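PDB 2I44: serine-threonine phosphatase 2C from Toxoplasma gondii, which probably removes phosphate from phosphoserine and phosphothreonine residues of proteins, as a metal-dependent phosphatase of the PP2C family. Local coordinates for residues V101-P106 / A146-V150; R259-T265 / T314-F320. One frame throughout, in Å; residues are numbered along the deposited sequence.

Contact 1: V101-P106 / A146-V150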
loop_
_atom_site.group_PDB
_atom_site.type_symbol
_atom_site.label_atom_id
_atom_site.label_comp_id
_atom_site.label_asym_id
_atom_site.label_seq_id
_atom_site.Cartn_x
_atom_site.Cartn_y
_atom_site.Cartn_z
ATOM N N VAL A 101 -8.070 -26.690 0.077
ATOM C CA VAL A 101 -7.728 -25.427 -0.557
ATOM C C VAL A 101 -7.629 -24.386 0.545
ATOM O O VAL A 101 -6.554 -23.852 0.820
ATOM C CB VAL A 101 -8.813 -24.982 -1.555
ATOM C CG1 VAL A 101 -8.529 -23.560 -2.031
ATOM C CG2 VAL A 101 -8.848 -25.927 -2.739
ATOM N N ASP A 102 -8.762 -24.124 1.186
ATOM C CA ASP A 102 -8.837 -23.147 2.263
ATOM C C ASP A 102 -7.773 -23.331 3.330
ATOM O O ASP A 102 -7.504 -22.420 4.108
ATOM C CB ASP A 102 -10.223 -23.191 2.903
ATOM C CG ASP A 102 -11.269 -22.514 2.049
ATOM O OD1 ASP A 102 -11.155 -22.573 0.807
ATOM O OD2 ASP A 102 -12.211 -21.928 2.620
ATOM N N GLU A 103 -7.154 -24.504 3.365
ATOM C CA GLU A 103 -6.125 -24.755 4.355
ATOM C C GLU A 103 -4.732 -24.429 3.843
ATOM O O GLU A 103 -3.861 -24.032 4.612
ATOM C CB GLU A 103 -6.183 -26.212 4.807
ATOM C CG GLU A 103 -5.121 -26.580 5.820
ATOM C CD GLU A 103 -5.423 -27.892 6.518
ATOM O OE1 GLU A 103 -5.700 -28.891 5.815
ATOM O OE2 GLU A 103 -5.384 -27.924 7.769
ATOM N N LYS A 104 -4.523 -24.584 2.540
ATOM C CA LYS A 104 -3.211 -24.326 1.958
ATOM C C LYS A 104 -3.109 -22.979 1.240
ATOM O O LYS A 104 -2.029 -22.396 1.152
ATOM C CB LYS A 104 -2.852 -25.458 0.990
ATOM C CG LYS A 104 -2.988 -26.846 1.619
ATOM C CD LYS A 104 -2.650 -27.969 0.645
ATOM C CE LYS A 104 -1.157 -28.041 0.374
ATOM N NZ LYS A 104 -0.823 -29.120 -0.605
ATOM N N LEU A 105 -4.240 -22.488 0.744
ATOM C CA LEU A 105 -4.292 -21.227 0.010
ATOM C C LEU A 105 -3.668 -20.038 0.743
ATOM O O LEU A 105 -2.956 -19.246 0.131
ATOM C CB LEU A 105 -5.742 -20.907 -0.378
ATOM C CG LEU A 105 -5.984 -19.767 -1.378
ATOM C CD1 LEU A 105 -5.195 -20.017 -2.654
ATOM C CD2 LEU A 105 -7.464 -19.661 -1.697
ATOM N N PRO A 106 -3.923 -19.894 2.057
ATOM C CA PRO A 106 -3.352 -18.772 2.809
ATOM C C PRO A 106 -1.833 -18.659 2.748
ATOM O O PRO A 106 -1.305 -17.581 2.475
ATOM C CB PRO A 106 -3.862 -19.013 4.227
ATOM C CG PRO A 106 -5.207 -19.617 3.978
ATOM C CD PRO A 106 -4.900 -20.623 2.886
ATOM N N ALA A 146 -8.609 -13.446 -3.342
ATOM C CA ALA A 146 -8.619 -14.729 -4.038
ATOM C C ALA A 146 -9.440 -15.750 -3.260
ATOM O O ALA A 146 -9.101 -16.104 -2.126
ATOM C CB ALA A 146 -7.195 -15.241 -4.223
ATOM N N LYS A 147 -10.524 -16.207 -3.881
ATOM C CA LYS A 147 -11.427 -17.199 -3.304
ATOM C C LYS A 147 -11.719 -16.984 -1.818
ATOM O O LYS A 147 -11.432 -17.846 -0.986
ATOM C CB LYS A 147 -10.860 -18.608 -3.514
ATOM C CG LYS A 147 -11.876 -19.727 -3.296
ATOM C CD LYS A 147 -11.229 -21.105 -3.365
ATOM C CE LYS A 147 -12.259 -22.210 -3.147
ATOM N NZ LYS A 147 -11.642 -23.570 -3.075
ATOM N N GLY A 148 -12.277 -15.826 -1.486
ATOM C CA GLY A 148 -12.623 -15.547 -0.103
ATOM C C GLY A 148 -11.504 -15.125 0.829
ATOM O O GLY A 148 -11.749 -14.884 2.009
ATOM N N PHE A 149 -10.282 -15.035 0.317
ATOM C CA PHE A 149 -9.152 -14.624 1.140
ATOM C C PHE A 149 -8.546 -13.332 0.623
ATOM O O PHE A 149 -8.517 -13.084 -0.584
ATOM C CB PHE A 149 -8.065 -15.700 1.144
ATOM C CG PHE A 149 -8.419 -16.920 1.942
ATOM C CD1 PHE A 149 -8.419 -16.881 3.332
ATOM C CD2 PHE A 149 -8.771 -18.106 1.303
ATOM C CE1 PHE A 149 -8.766 -18.007 4.078
ATOM C CE2 PHE A 149 -9.121 -19.240 2.036
ATOM C CZ PHE A 149 -9.120 -19.192 3.428
ATOM N N VAL A 150 -8.075 -12.503 1.547
ATOM C CA VAL A 150 -7.429 -11.260 1.178
ATOM C C VAL A 150 -6.046 -11.273 1.801
ATOM O O VAL A 150 -5.905 -11.302 3.025
ATOM C CB VAL A 150 -8.202 -10.028 1.678
ATOM C CG1 VAL A 150 -7.428 -8.757 1.336
ATOM C CG2 VAL A 150 -9.566 -9.987 1.026
#
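The F149 ring reaches from the start of strand 149-155 to helix 98-130 and is overlapped by P106, whose CG lies over one face, toward the rim, in a CH-pi contact 4.1 Å from the ring centroid. L105 meets the same ring obliquely, CD2 to F149 CD2 at 3.6 Å, and D102 brings its carboxylate carbon CG to 3.9 Å from F149 CE2, the carboxylate plane turned 74° from that of the ring. F149 CG stands anti to the carbonyl carbon (chi1 -73°), which directs the ring at the helix. The fully extended K147 chain crosses V101 at about a right angle, with NZ 3.3 Å from V101 CG1. There NZ is also 4.0 Å from D102 OD1, too far for a salt bridge, though the opposite charges probably attract; D102 OD2 makes a long, weak ion pair with R253. A146 and F149 exchange two backbone bonds across the turn, so F149 and K147 are presented to the helix from one tight hairpin. V251 and L109 continue the apolar packing beside F149. The arrangement is a two-residue beta hairpin closed by a type I' turn and packed against a long helix, part of the helix-on-sheet layering of the PP2C fold.

Contact 2: R259-T265 / T314-F320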
loop_
_atom_site.group_PDB
_atom_site.type_symbol
_atom_site.label_atom_id
_atom_site.label_comp_id
_atom_site.label_asym_id
_atom_site.label_seq_id
_atom_site.Cartn_x
_atom_site.Cartn_y
_atom_site.Cartn_z
ATOM N N ARG A 259 -17.607 -5.735 5.378
ATOM C CA ARG A 259 -18.312 -4.752 4.567
ATOM C C ARG A 259 -17.468 -3.885 3.647
ATOM O O ARG A 259 -17.835 -3.655 2.494
ATOM C CB ARG A 259 -19.122 -3.830 5.481
ATOM C CG ARG A 259 -20.203 -4.530 6.275
ATOM C CD ARG A 259 -21.489 -4.656 5.474
ATOM N NE ARG A 259 -22.480 -5.458 6.189
ATOM C CZ ARG A 259 -22.431 -6.782 6.313
ATOM N NH1 ARG A 259 -21.437 -7.471 5.759
ATOM N NH2 ARG A 259 -23.373 -7.420 7.001
ATOM N N VAL A 260 -16.344 -3.391 4.142
ATOM C CA VAL A 260 -15.540 -2.518 3.309
ATOM C C VAL A 260 -14.061 -2.484 3.671
ATOM O O VAL A 260 -13.680 -2.597 4.833
ATOM C CB VAL A 260 -16.118 -1.085 3.356
ATOM C CG1 VAL A 260 -16.180 -0.602 4.803
ATOM C CG2 VAL A 260 -15.287 -0.145 2.499
HETATM N N MSE A 261 -13.230 -2.355 2.646
HETATM C CA MSE A 261 -11.791 -2.271 2.819
HETATM C C MSE A 261 -11.392 -0.950 2.183
HETATM O O MSE A 261 -11.900 -0.590 1.116
HETATM C CB MSE A 261 -11.104 -3.450 2.118
HETATM C CG MSE A 261 -9.583 -3.435 2.190
HETATM SE SE MSE A 261 -8.796 -5.041 1.414
HETATM C CE MSE A 261 -8.213 -5.888 3.044
ATOM N N ILE A 262 -10.503 -0.216 2.844
ATOM C CA ILE A 262 -10.062 1.073 2.332
ATOM C C ILE A 262 -8.545 1.143 2.271
ATOM O O ILE A 262 -7.867 1.049 3.298
ATOM C CB ILE A 262 -10.561 2.239 3.229
ATOM C CG1 ILE A 262 -12.090 2.236 3.296
ATOM C CG2 ILE A 262 -10.051 3.573 2.686
ATOM C CD1 ILE A 262 -12.663 3.290 4.227
ATOM N N LEU A 263 -8.013 1.290 1.065
ATOM C CA LEU A 263 -6.574 1.419 0.897
ATOM C C LEU A 263 -6.345 2.908 0.666
ATOM O O LEU A 263 -6.996 3.511 -0.190
ATOM C CB LEU A 263 -6.075 0.609 -0.307
ATOM C CG LEU A 263 -6.246 -0.917 -0.265
ATOM C CD1 LEU A 263 -7.647 -1.296 -0.715
ATOM C CD2 LEU A 263 -5.210 -1.583 -1.172
ATOM N N ALA A 264 -5.438 3.506 1.429
ATOM C CA ALA A 264 -5.177 4.931 1.284
ATOM C C ALA A 264 -3.793 5.361 1.771
ATOM O O ALA A 264 -3.148 4.673 2.563
ATOM C CB ALA A 264 -6.259 5.718 2.023
ATOM N N THR A 265 -3.341 6.510 1.287
ATOM C CA THR A 265 -2.048 7.053 1.691
ATOM C C THR A 265 -2.218 7.843 2.986
ATOM O O THR A 265 -3.353 8.091 3.427
ATOM C CB THR A 265 -1.470 7.979 0.605
ATOM O OG1 THR A 265 -2.401 9.027 0.319
ATOM C CG2 THR A 265 -1.203 7.198 -0.661
ATOM N N THR A 314 -5.049 9.956 -1.631
ATOM C CA THR A 314 -5.571 8.917 -2.501
ATOM C C THR A 314 -6.334 7.904 -1.670
ATOM O O THR A 314 -5.849 7.440 -0.631
ATOM C CB THR A 314 -4.436 8.201 -3.257
ATOM O OG1 THR A 314 -3.828 9.120 -4.171
ATOM C CG2 THR A 314 -4.962 7.000 -4.034
ATOM N N ALA A 315 -7.531 7.565 -2.132
ATOM C CA ALA A 315 -8.362 6.597 -1.439
ATOM C C ALA A 315 -8.972 5.616 -2.439
ATOM O O ALA A 315 -9.434 6.005 -3.507
ATOM C CB ALA A 315 -9.461 7.310 -0.659
HETATM N N MSE A 316 -8.938 4.339 -2.087
HETATM C CA MSE A 316 -9.495 3.286 -2.919
HETATM C C MSE A 316 -10.431 2.532 -1.984
HETATM O O MSE A 316 -9.992 1.987 -0.974
HETATM C CB MSE A 316 -8.378 2.353 -3.422
HETATM C CG MSE A 316 -8.844 1.226 -4.349
HETATM SE SE MSE A 316 -7.395 0.033 -4.913
HETATM C CE MSE A 316 -6.684 1.107 -6.349
ATOM N N THR A 317 -11.721 2.529 -2.306
ATOM C CA THR A 317 -12.716 1.849 -1.487
ATOM C C THR A 317 -13.212 0.564 -2.142
ATOM O O THR A 317 -13.528 0.543 -3.328
ATOM C CB THR A 317 -13.929 2.772 -1.208
ATOM O OG1 THR A 317 -14.392 3.353 -2.436
ATOM C CG2 THR A 317 -13.542 3.884 -0.243
ATOM N N VAL A 318 -13.276 -0.507 -1.359
ATOM C CA VAL A 318 -13.727 -1.797 -1.860
ATOM C C VAL A 318 -14.837 -2.337 -0.959
ATOM O O VAL A 318 -14.625 -2.569 0.228
ATOM C CB VAL A 318 -12.561 -2.818 -1.888
ATOM C CG1 VAL A 318 -13.040 -4.145 -2.459
ATOM C CG2 VAL A 318 -11.400 -2.262 -2.710
ATOM N N PHE A 319 -16.023 -2.528 -1.524
ATOM C CA PHE A 319 -17.150 -3.045 -0.753
ATOM C C PHE A 319 -17.414 -4.484 -1.171
ATOM O O PHE A 319 -17.747 -4.756 -2.324
ATOM C CB PHE A 319 -18.400 -2.188 -0.995
ATOM C CG PHE A 319 -18.286 -0.782 -0.468
ATOM C CD1 PHE A 319 -18.710 -0.468 0.821
ATOM C CD2 PHE A 319 -17.732 0.224 -1.255
ATOM C CE1 PHE A 319 -18.585 0.825 1.319
ATOM C CE2 PHE A 319 -17.602 1.525 -0.767
ATOM C CZ PHE A 319 -18.028 1.826 0.521
ATOM N N PHE A 320 -17.251 -5.402 -0.227
ATOM C CA PHE A 320 -17.454 -6.813 -0.487
ATOM C C PHE A 320 -18.929 -7.128 -0.728
ATOM O O PHE A 320 -19.812 -6.372 -0.328
ATOM C CB PHE A 320 -16.932 -7.625 0.698
ATOM C CG PHE A 320 -15.475 -7.393 0.993
ATOM C CD1 PHE A 320 -14.493 -7.816 0.097
ATOM C CD2 PHE A 320 -15.085 -6.733 2.155
ATOM C CE1 PHE A 320 -13.142 -7.586 0.354
ATOM C CE2 PHE A 320 -13.732 -6.496 2.423
ATOM C CZ PHE A 320 -12.759 -6.925 1.518
HETATM O O HOH W 1 -20.204 -4.215 1.283
#
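R259 O accepts from two donors: a water at 2.7 Å and, by a long, bent bond, F320 N at 3.3 Å, above the carbonyl plane; the water also donates to F320 O, closing a bridge at this strand end. Farther in, the ladder is regular. M261 and V318 exchange two backbone bonds, as do L263 and M316; M261 N to V318 O is 2.8 Å and nearly straight (164°). Side chains alternate between the faces. On one, V260 lies beside F319 and points the same way; CG2, placed anti to the backbone N, sits over the ring face, 3.9 Å from the F319 centroid. I262 and T317 pair next along, I262 CG1 to T317 CG2 at 4.2 Å, and helices 274-286 and 291-305 pack on this face. On the other, F320 CZ reaches M261 CB at 3.9 Å, while L263 and M316 meet through their CB atoms; F56 of strand 53-62 touches L263 and V318. At the far end T265 N bonds T314 O at 3.3 Å. T265 OG1 and T314 OG1 both hydrogen-bond D38 OD2, and T314 OG1 also T28 OG1. T265, at the N-cap, makes a weak bond to G267 N of the following helix, beside the calcium ligands D60 and D266. R259 and V260 both face G163 in a classic beta bulge. This antiparallel pair belongs to the central PP2C beta sandwich, its T265 end leading into the metal site.

Overall arrangement
Contact 2 is the buried one, centred about 11 Å from the centre of the chain, whereas contact 1 lies about 21 Å out and is only partly buried. They belong to different sheets: 259-265 and 314-320 are neighbouring strands of one, while 146-150 is a turn joining two strands of the other, backed by helix 98-130. Backbone bonding zips contact 2 together; contact 1 relies on side-chain packing, with a lysine and an aspartate, partly exposed and not close enough for a salt bridge. The two contacts touch directly where V150 CG1 meets M261 CE (3.4 Å), one of the points where the sheets pack, and only contact 2 runs on to the calcium ions.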